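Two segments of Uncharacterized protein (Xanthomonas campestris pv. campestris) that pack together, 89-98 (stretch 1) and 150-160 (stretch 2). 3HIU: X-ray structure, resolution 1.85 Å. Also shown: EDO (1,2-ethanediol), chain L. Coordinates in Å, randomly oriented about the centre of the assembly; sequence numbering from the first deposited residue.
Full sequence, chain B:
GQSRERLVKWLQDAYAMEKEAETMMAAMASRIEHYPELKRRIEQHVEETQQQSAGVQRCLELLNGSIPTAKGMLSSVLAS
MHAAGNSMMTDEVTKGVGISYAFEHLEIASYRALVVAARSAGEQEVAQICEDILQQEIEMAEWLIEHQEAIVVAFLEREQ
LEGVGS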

# COMPACT_ATOMS: atom_id res chain seq x y z
N MSE B 89 -22.47 10.24 8.23
CA MSE B 89 -21.89 10.31 6.90
C MSE B 89 -20.36 10.31 6.97
O MSE B 89 -19.68 10.99 6.21
N THR B 90 -19.82 9.52 7.90
CA THR B 90 -18.37 9.36 8.02
C THR B 90 -17.82 8.37 6.98
O THR B 90 -18.44 7.35 6.68
N ASP B 91 -16.65 8.70 6.46
CA ASP B 91 -16.03 7.97 5.36
C ASP B 91 -15.06 6.93 5.90
O ASP B 91 -14.57 6.09 5.14
N GLU B 92 -14.79 6.99 7.20
CA GLU B 92 -13.58 6.36 7.75
C GLU B 92 -13.46 4.86 7.49
O GLU B 92 -12.35 4.32 7.50
N VAL B 93 -14.58 4.19 7.24
CA VAL B 93 -14.58 2.73 7.02
C VAL B 93 -14.23 2.31 5.58
O VAL B 93 -13.50 1.34 5.39
N THR B 94 -14.76 3.02 4.59
CA THR B 94 -14.42 2.76 3.19
C THR B 94 -12.93 3.02 2.99
O THR B 94 -12.23 2.26 2.31
N LYS B 95 -12.45 4.09 3.60
CA LYS B 95 -11.08 4.50 3.40
C LYS B 95 -10.14 3.74 4.32
O LYS B 95 -8.93 3.76 4.12
N GLY B 96 -10.69 3.08 5.33
CA GLY B 96 -9.89 2.23 6.20
C GLY B 96 -9.58 0.93 5.49
O GLY B 96 -8.49 0.39 5.59
N VAL B 97 -10.57 0.44 4.75
CA VAL B 97 -10.37 -0.74 3.93
C VAL B 97 -9.36 -0.46 2.81
O VAL B 97 -8.69 -1.38 2.32
N GLY B 98 -9.24 0.80 2.42
CA GLY B 98 -8.27 1.22 1.42
C GLY B 98 -6.84 1.33 1.95
O GLY B 98 -5.88 0.86 1.33
N ALA B 150 -18.47 -4.79 -1.76
CA ALA B 150 -19.73 -4.85 -1.00
C ALA B 150 -19.76 -3.78 0.08
O ALA B 150 -20.78 -3.13 0.31
N ILE B 151 -18.61 -3.61 0.75
CA ILE B 151 -18.47 -2.63 1.82
C ILE B 151 -18.71 -1.23 1.32
O ILE B 151 -19.37 -0.43 1.98
N VAL B 152 -18.18 -0.93 0.13
CA VAL B 152 -18.39 0.37 -0.50
C VAL B 152 -19.87 0.61 -0.83
O VAL B 152 -20.44 1.65 -0.48
N VAL B 153 -20.48 -0.36 -1.50
CA VAL B 153 -21.86 -0.26 -1.92
C VAL B 153 -22.78 -0.07 -0.73
O VAL B 153 -23.56 0.88 -0.68
N ALA B 154 -22.68 -0.98 0.23
CA ALA B 154 -23.51 -0.89 1.43
C ALA B 154 -23.34 0.47 2.08
O ALA B 154 -24.29 1.04 2.61
N PHE B 155 -22.12 0.99 2.05
CA PHE B 155 -21.89 2.30 2.63
C PHE B 155 -22.74 3.33 1.89
O PHE B 155 -23.43 4.16 2.51
N LEU B 156 -22.68 3.26 0.56
CA LEU B 156 -23.38 4.22 -0.28
C LEU B 156 -24.89 4.16 -0.06
O LEU B 156 -25.51 5.17 0.27
N GLU B 157 -25.46 2.96 -0.23
CA GLU B 157 -26.90 2.74 -0.07
C GLU B 157 -27.40 3.15 1.29
O GLU B 157 -28.51 3.67 1.42
N ARG B 158 -26.58 2.91 2.31
CA ARG B 158 -26.88 3.30 3.69
C ARG B 158 -26.84 4.82 3.86
O ARG B 158 -27.74 5.40 4.47
N GLU B 159 -25.80 5.45 3.32
CA GLU B 159 -25.61 6.90 3.46
C GLU B 159 -26.75 7.72 2.88
O GLU B 159 -27.23 8.66 3.52
N GLN B 160 -27.17 7.38 1.67
CA GLN B 160 -28.19 8.14 0.95
C GLN B 160 -29.58 7.52 1.13
O GLN B 160 -30.47 7.72 0.30

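The contact between the two stretches is small and mixes apolar pairs with oxygen-to-carbon contacts. It buries 373 Å² with both sides summed, and no hydrogen bond crosses it. Stretch 2 is helical from 150 to 159. Its side chains I151, F155 and E159 follow one another at helical spacing and point toward stretch 1, with V152 sideways beside them. Stretch 1 answers with V93 and V97, which both point toward the helix, and T94, which lies sideways.

The apolar packing has two pairs. I151 has chi1 m and chi2 t, an extended form that carries its tip to V97. CD1 of I151 lies 4.0 Å from CG2 of V97, whose chi1 is t. One helical turn further on, F155 has chi1 t and chi2 89°. V93, with chi1 p, places its CG1 4.3 Å from CD1 of F155, oblique to the ring. F155 has the largest covered area of any residue here, 84 Å², and is buried in the assembly.

The backbones come close at T94 and V152, whose CA atoms are 5.9 Å apart. Both have chi1 t. OG1 of T94 lies 4.1 Å from CG2 of V152, a van der Waals contact between a hydroxyl oxygen and a methyl group.

Polar atoms also border the F155 ring. The carbonyl of T90 lies at the ring edge, near its plane. The T90 side chain itself points away; its chi1 is p, and OG1 gives a weak hydrogen bond to OE1 of E92 at 3.0 Å. D91 starts sideways, but its end comes nearer to stretch 2. OD1 of D91 is 3.8 Å from CZ of F155, again oblique to the ring. OD2 of D91 is hydrogen-bonded elsewhere in the structure.

At the far end, M89 meets E159. M89 is selenomethionine. Its chi1 is p, its CB points sideways, and its end leads away, so the contact is made near the base of the side chain. CB of M89 lies 3.3 Å from OE2 of E159. E159 points toward stretch 1 with chi1 at 149°, between wells, and chi2 t. Both of its carboxylate oxygens are hydrogen-bonded elsewhere in the structure.

The bound 1,2-ethanediol, EDO, probably comes from the crystallisation liquor. It binds E157, which has chi1 m and chi2 t and does not touch stretch 1. O1 of EDO donates a very short hydrogen bond of 2.4 Å to OE1 of E157. O2 of EDO donates another to the same OE1 of E157, at 2.7 Å.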

# COMPACT_ATOMS: atom_id res chain seq x y z
CB MSE B 89 -22.42 11.53 6.13
CG MSE B 89 -21.74 12.86 6.48
SE MSE B 89 -20.73 13.65 4.99
CE MSE B 89 -21.98 15.07 4.48
CB THR B 90 -17.92 8.96 9.45
OG1 THR B 90 -18.57 7.75 9.86
CG2 THR B 90 -18.25 10.06 10.43
CB ASP B 91 -15.24 8.97 4.51
CG ASP B 91 -15.46 8.79 3.03
OD1 ASP B 91 -16.32 7.97 2.63
OD2 ASP B 91 -14.77 9.50 2.26
CB GLU B 92 -13.43 6.67 9.25
CG GLU B 92 -14.07 5.65 10.18
CD GLU B 92 -15.42 6.10 10.71
OE1 GLU B 92 -15.72 7.31 10.61
OE2 GLU B 92 -16.17 5.24 11.24
CB VAL B 93 -15.92 2.08 7.45
CG1 VAL B 93 -16.94 2.19 6.32
CG2 VAL B 93 -15.70 0.62 7.84
CB THR B 94 -15.23 3.65 2.21
OG1 THR B 94 -14.68 3.55 0.89
CG2 THR B 94 -15.19 5.10 2.62
CB LYS B 95 -10.95 6.01 3.61
CG LYS B 95 -11.78 6.83 2.62
CD LYS B 95 -11.66 6.27 1.20
CE LYS B 95 -12.19 7.24 0.16
NZ LYS B 95 -12.03 6.71 -1.23
CB VAL B 97 -11.71 -1.24 3.37
CG1 VAL B 97 -11.51 -2.48 2.50
CG2 VAL B 97 -12.68 -1.53 4.52
CB ALA B 150 -19.94 -6.23 -0.37
CB ILE B 151 -17.10 -2.67 2.45
CG1 ILE B 151 -16.88 -4.04 3.12
CG2 ILE B 151 -16.98 -1.55 3.47
CD1 ILE B 151 -15.45 -4.27 3.60
CB VAL B 152 -17.55 0.50 -1.78
CG1 VAL B 152 -17.94 1.76 -2.53
CG2 VAL B 152 -16.08 0.52 -1.44
CB VAL B 153 -22.26 -1.50 -2.69
CG1 VAL B 153 -23.76 -1.53 -2.89
CG2 VAL B 153 -21.51 -1.54 -4.01
CB ALA B 154 -23.16 -1.99 2.41
CB PHE B 155 -20.41 2.70 2.54
CG PHE B 155 -20.17 4.12 2.93
CD1 PHE B 155 -19.91 4.45 4.25
CD2 PHE B 155 -20.26 5.14 1.99
CE1 PHE B 155 -19.72 5.77 4.61
CE2 PHE B 155 -20.06 6.46 2.35
CZ PHE B 155 -19.80 6.77 3.67
CB LEU B 156 -23.01 4.00 -1.76
CG LEU B 156 -21.55 4.26 -2.13
CD1 LEU B 156 -21.24 3.87 -3.58
CD2 LEU B 156 -21.17 5.72 -1.88
CB GLU B 157 -27.22 1.27 -0.30
CG GLU B 157 -26.88 0.80 -1.71
CD GLU B 157 -27.04 -0.70 -1.88
OE1 GLU B 157 -26.83 -1.45 -0.90
OE2 GLU B 157 -27.37 -1.14 -3.00
CB ARG B 158 -25.87 2.62 4.63
CG ARG B 158 -26.19 2.68 6.11
CD ARG B 158 -25.22 1.80 6.92
NE ARG B 158 -25.67 0.42 7.04
CZ ARG B 158 -25.02 -0.66 6.60
NH1 ARG B 158 -23.84 -0.53 6.00
NH2 ARG B 158 -25.56 -1.87 6.77
CB GLU B 159 -24.29 7.32 2.81
CG GLU B 159 -24.32 8.73 2.25
CD GLU B 159 -22.95 9.38 2.22
OE1 GLU B 159 -22.29 9.32 1.16
OE2 GLU B 159 -22.54 9.94 3.25
CB GLN B 160 -27.83 8.21 -0.54
CG GLN B 160 -27.43 6.87 -1.14
CD GLN B 160 -27.50 6.82 -2.65
OE1 GLN B 160 -27.34 7.84 -3.33
NE2 GLN B 160 -27.76 5.63 -3.19
C1 EDO L . -26.25 -4.90 -0.61
O1 EDO L . -26.08 -3.57 -0.10
C2 EDO L . -27.29 -4.92 -1.72
O2 EDO L . -27.26 -3.67 -2.41